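Local atomic coordinates of nucleoside-diphosphate sugar epimerase (SulA family) (Corynebacterium glutamicum, PDB entry 3OH8), a protein that probably acts as a nucleoside-diphosphate sugar epimerase, binding a dinucleotide cofactor in a Rossmann-type domain. Residues S137-S140 with T141-D144; Q126-L129 with I130-K134. All coordinates share one frame; numbering follows the deposited sequence.

Overall arrangement
Helix 119-139 carries both contacts, and together they show how one helix changes its chemistry along its length. Interaction 2 (126-134) lies in its middle and is mostly buried: four regular backbone bonds, a pair of leucines turned toward strand 3-9 and helix 13-21, and polar side chains tied to other parts of the chain. Interaction 1 (137-144), the two contact centres about 16 Å apart, is a surface contact at the end of the helix, where hydroxyls and a beta turn take up carbonyls of the last turn. From there the chain runs on to strand 149-153, the first strand, in chain order, of the large, mostly parallel sheet.

Interaction 1. Residues S137-S140 with T141-D144; sequences SRTS and TLFD
Thr141 reaches back to Arg138 because chi1 of 67° sets its OG1 between the backbone N and the carbonyl carbon, turned to the last helical turn; in Phe143 the same setting (chi1 77°) turns the edge of the ring to the carbonyl of Thr139. Thr141 OG1 donates to Arg138 O at 2.6 Å, arriving nearly in line with the carbonyl at a C=O...O angle of 164°. Ser140 repeats the trick one residue earlier: its OG gives its proton to Ser137 O at 2.6 Å, in the carbonyl plane and on a lone pair. Side-chain hydroxyls thus take up two successive carbonyls where the helix gives way to loop.

A type I beta turn from Thr139 to Leu142 then redirects the chain, with Leu142 N bonded to Thr139 O at 2.9 Å. The same oxygen sits at the edge of the Phe143 ring, in its plane, 3.5 Å from CD1, while Thr139 CG2 approaches CE1 at 4.1 Å. The Thr139 hydroxyl turns the other way, bonded to Phe135 O one helical turn back.

Helix 342-354 covers this turn: Thr139 and Phe143 touch Val354, and Leu142 touches Arg351, so the end of helix 119-139 and the start of the loop leading to strand 149-153 pack against this helix.

Interaction 2. Residues Q126-L129 with I130-K134; sequences QTQL and IEDLK
Leu129 and Leu133, one helical turn apart, lie side by side and point the same way, with Leu129 CD2 3.6 Å from Leu133 CD1. Their branches form one apolar ridge along the helix, which meets Ile9 of strand 3-9 and Trp19 of helix 13-21. Leu133 reaches its neighbour with CG anti to the carbonyl carbon (chi1 -70°), which carries CD1 back along the helix.

Gln128 and Asp132 make a different pair. Their side chains pass at a slant, amide and carboxylate planes 63° apart, and Gln128 NE2 stays 3.6 Å from Asp132 OD1. Each group is held from outside instead: the amide donates from NE2 to Asp343 and accepts from His438 at OE1, while the carboxylate forms salt bridges with Arg428 through OD1 and Arg28 through OD2.

The carbonyl of Thr127 is flanked by two more side chains. The CG2 branch of Ile130 lies 3.2 Å from Thr127 O, and Glu131, with CG beside its own backbone N (chi1 -63°), brings CG to 3.1 Å from the same oxygen. That oxygen also accepts Glu131 N at 2.9 Å, one of four i to i+4 bonds in which the N-H groups of Ile130 to Leu133 meet the carbonyls of Gln126 to Leu129.

The chemistry is therefore divided by direction. Backbone bonds hold the helix itself, the leucines supply apolar contact with strand 3-9 and helix 13-21, and the buried carboxylate, paired with two arginines, is probably kept ionised, linking this helix to helix 25-29 and to the C-terminal part of the chain.

Interaction 1. Residues S137-S140 with T141-D144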
# COMPACT_ATOMS: atom_id res chain seq x y z
N SER A 137 14.40 -1.51 4.40
CA SER A 137 15.74 -2.03 4.70
C SER A 137 16.34 -2.75 3.48
O SER A 137 17.47 -2.46 3.08
CB SER A 137 15.66 -2.99 5.89
OG SER A 137 16.92 -3.56 6.18
N ARG A 138 15.58 -3.67 2.89
CA ARG A 138 16.00 -4.34 1.65
C ARG A 138 16.31 -3.31 0.58
O ARG A 138 17.30 -3.43 -0.16
CB ARG A 138 14.89 -5.25 1.11
CG ARG A 138 14.54 -6.42 2.00
CD ARG A 138 13.65 -7.43 1.28
NE ARG A 138 12.33 -6.91 0.87
CZ ARG A 138 11.25 -6.94 1.64
NH1 ARG A 138 11.33 -7.41 2.89
NH2 ARG A 138 10.09 -6.49 1.19
N THR A 139 15.46 -2.30 0.47
CA THR A 139 15.61 -1.32 -0.61
C THR A 139 16.83 -0.43 -0.40
O THR A 139 17.43 0.04 -1.36
CB THR A 139 14.34 -0.46 -0.72
OG1 THR A 139 13.22 -1.32 -0.99
CG2 THR A 139 14.49 0.58 -1.82
N SER A 140 17.23 -0.23 0.86
CA SER A 140 18.40 0.58 1.15
C SER A 140 19.64 -0.03 0.50
O SER A 140 20.68 0.62 0.40
CB SER A 140 18.63 0.72 2.65
OG SER A 140 19.17 -0.48 3.20
N THR A 141 19.56 -1.28 0.06
CA THR A 141 20.75 -1.91 -0.54
C THR A 141 20.88 -1.59 -2.02
O THR A 141 21.88 -1.96 -2.65
CB THR A 141 20.76 -3.43 -0.37
OG1 THR A 141 19.69 -4.02 -1.13
CG2 THR A 141 20.64 -3.82 1.11
N LEU A 142 19.89 -0.87 -2.56
CA LEU A 142 19.78 -0.69 -4.00
C LEU A 142 20.21 0.69 -4.47
O LEU A 142 20.34 0.92 -5.66
CB LEU A 142 18.34 -0.96 -4.47
CG LEU A 142 17.80 -2.34 -4.11
CD1 LEU A 142 16.32 -2.45 -4.53
CD2 LEU A 142 18.65 -3.43 -4.79
N PHE A 143 20.41 1.62 -3.53
CA PHE A 143 20.77 2.98 -3.91
C PHE A 143 21.41 3.71 -2.74
O PHE A 143 21.49 3.17 -1.63
CB PHE A 143 19.53 3.74 -4.44
CG PHE A 143 18.60 4.22 -3.35
CD1 PHE A 143 17.97 3.32 -2.50
CD2 PHE A 143 18.35 5.57 -3.19
CE1 PHE A 143 17.11 3.77 -1.50
CE2 PHE A 143 17.50 6.03 -2.20
CZ PHE A 143 16.88 5.13 -1.34
N ASP A 144 21.87 4.93 -2.99
CA ASP A 144 22.65 5.66 -1.98
C ASP A 144 21.84 6.08 -0.74
O ASP A 144 22.41 6.44 0.28
CB ASP A 144 23.40 6.85 -2.60
CG ASP A 144 22.48 7.96 -3.09
OD1 ASP A 144 21.30 7.99 -2.70
OD2 ASP A 144 22.96 8.81 -3.86

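Interaction 2. Residues Q126-L129 with I130-K134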
# COMPACT_ATOMS: atom_id res chain seq x y z
N GLN A 126 0.45 -4.12 13.14
CA GLN A 126 1.70 -4.83 13.40
C GLN A 126 2.38 -5.38 12.13
O GLN A 126 3.57 -5.15 11.89
CB GLN A 126 1.49 -5.98 14.41
CG GLN A 126 0.91 -5.53 15.75
CD GLN A 126 0.53 -6.69 16.67
OE1 GLN A 126 0.39 -6.51 17.87
NE2 GLN A 126 0.35 -7.88 16.10
N THR A 127 1.63 -6.13 11.33
CA THR A 127 2.21 -6.70 10.10
C THR A 127 2.63 -5.59 9.14
O THR A 127 3.70 -5.66 8.53
CB THR A 127 1.25 -7.70 9.39
OG1 THR A 127 -0.01 -7.08 9.13
CG2 THR A 127 1.02 -8.92 10.29
N GLN A 128 1.80 -4.57 9.00
CA GLN A 128 2.09 -3.51 8.04
C GLN A 128 3.35 -2.75 8.42
O GLN A 128 4.19 -2.45 7.57
CB GLN A 128 0.91 -2.53 7.91
CG GLN A 128 1.07 -1.53 6.77
CD GLN A 128 0.83 -2.17 5.41
OE1 GLN A 128 0.30 -3.27 5.30
NE2 GLN A 128 1.18 -1.45 4.36
N LEU A 129 3.48 -2.42 9.70
CA LEU A 129 4.67 -1.74 10.18
C LEU A 129 5.92 -2.55 9.91
O LEU A 129 6.91 -2.03 9.38
CB LEU A 129 4.58 -1.52 11.71
CG LEU A 129 5.25 -0.29 12.31
CD1 LEU A 129 5.92 -0.59 13.67
CD2 LEU A 129 6.22 0.38 11.36
N ILE A 130 5.89 -3.82 10.30
CA ILE A 130 7.08 -4.65 10.18
C ILE A 130 7.43 -4.86 8.71
O ILE A 130 8.60 -4.78 8.32
CB ILE A 130 6.97 -6.00 10.97
CG1 ILE A 130 8.32 -6.70 11.01
CG2 ILE A 130 5.96 -6.95 10.33
CD1 ILE A 130 9.48 -5.76 11.08
N GLU A 131 6.42 -5.08 7.88
CA GLU A 131 6.70 -5.30 6.46
C GLU A 131 7.22 -4.03 5.80
O GLU A 131 8.14 -4.08 4.99
CB GLU A 131 5.48 -5.85 5.72
CG GLU A 131 5.06 -7.22 6.23
CD GLU A 131 6.16 -8.28 6.06
OE1 GLU A 131 6.96 -8.17 5.11
OE2 GLU A 131 6.21 -9.22 6.89
N ASP A 132 6.66 -2.89 6.17
CA ASP A 132 7.13 -1.61 5.64
C ASP A 132 8.60 -1.35 5.95
O ASP A 132 9.36 -0.94 5.08
CB ASP A 132 6.30 -0.45 6.20
CG ASP A 132 5.16 -0.07 5.27
OD1 ASP A 132 4.73 -0.94 4.48
OD2 ASP A 132 4.69 1.09 5.34
N LEU A 133 8.98 -1.56 7.21
CA LEU A 133 10.35 -1.33 7.62
C LEU A 133 11.30 -2.33 6.96
O LEU A 133 12.39 -1.97 6.53
CB LEU A 133 10.46 -1.39 9.14
CG LEU A 133 9.81 -0.20 9.87
CD1 LEU A 133 9.76 -0.47 11.36
CD2 LEU A 133 10.54 1.12 9.58
N LYS A 134 10.90 -3.60 6.89
CA LYS A 134 11.73 -4.59 6.18
C LYS A 134 11.93 -4.20 4.73
O LYS A 134 13.04 -4.31 4.19
CB LYS A 134 11.14 -5.99 6.30
CG LYS A 134 11.39 -6.64 7.66
CD LYS A 134 10.80 -8.05 7.73
CE LYS A 134 11.20 -8.72 9.05
NZ LYS A 134 10.45 -9.98 9.33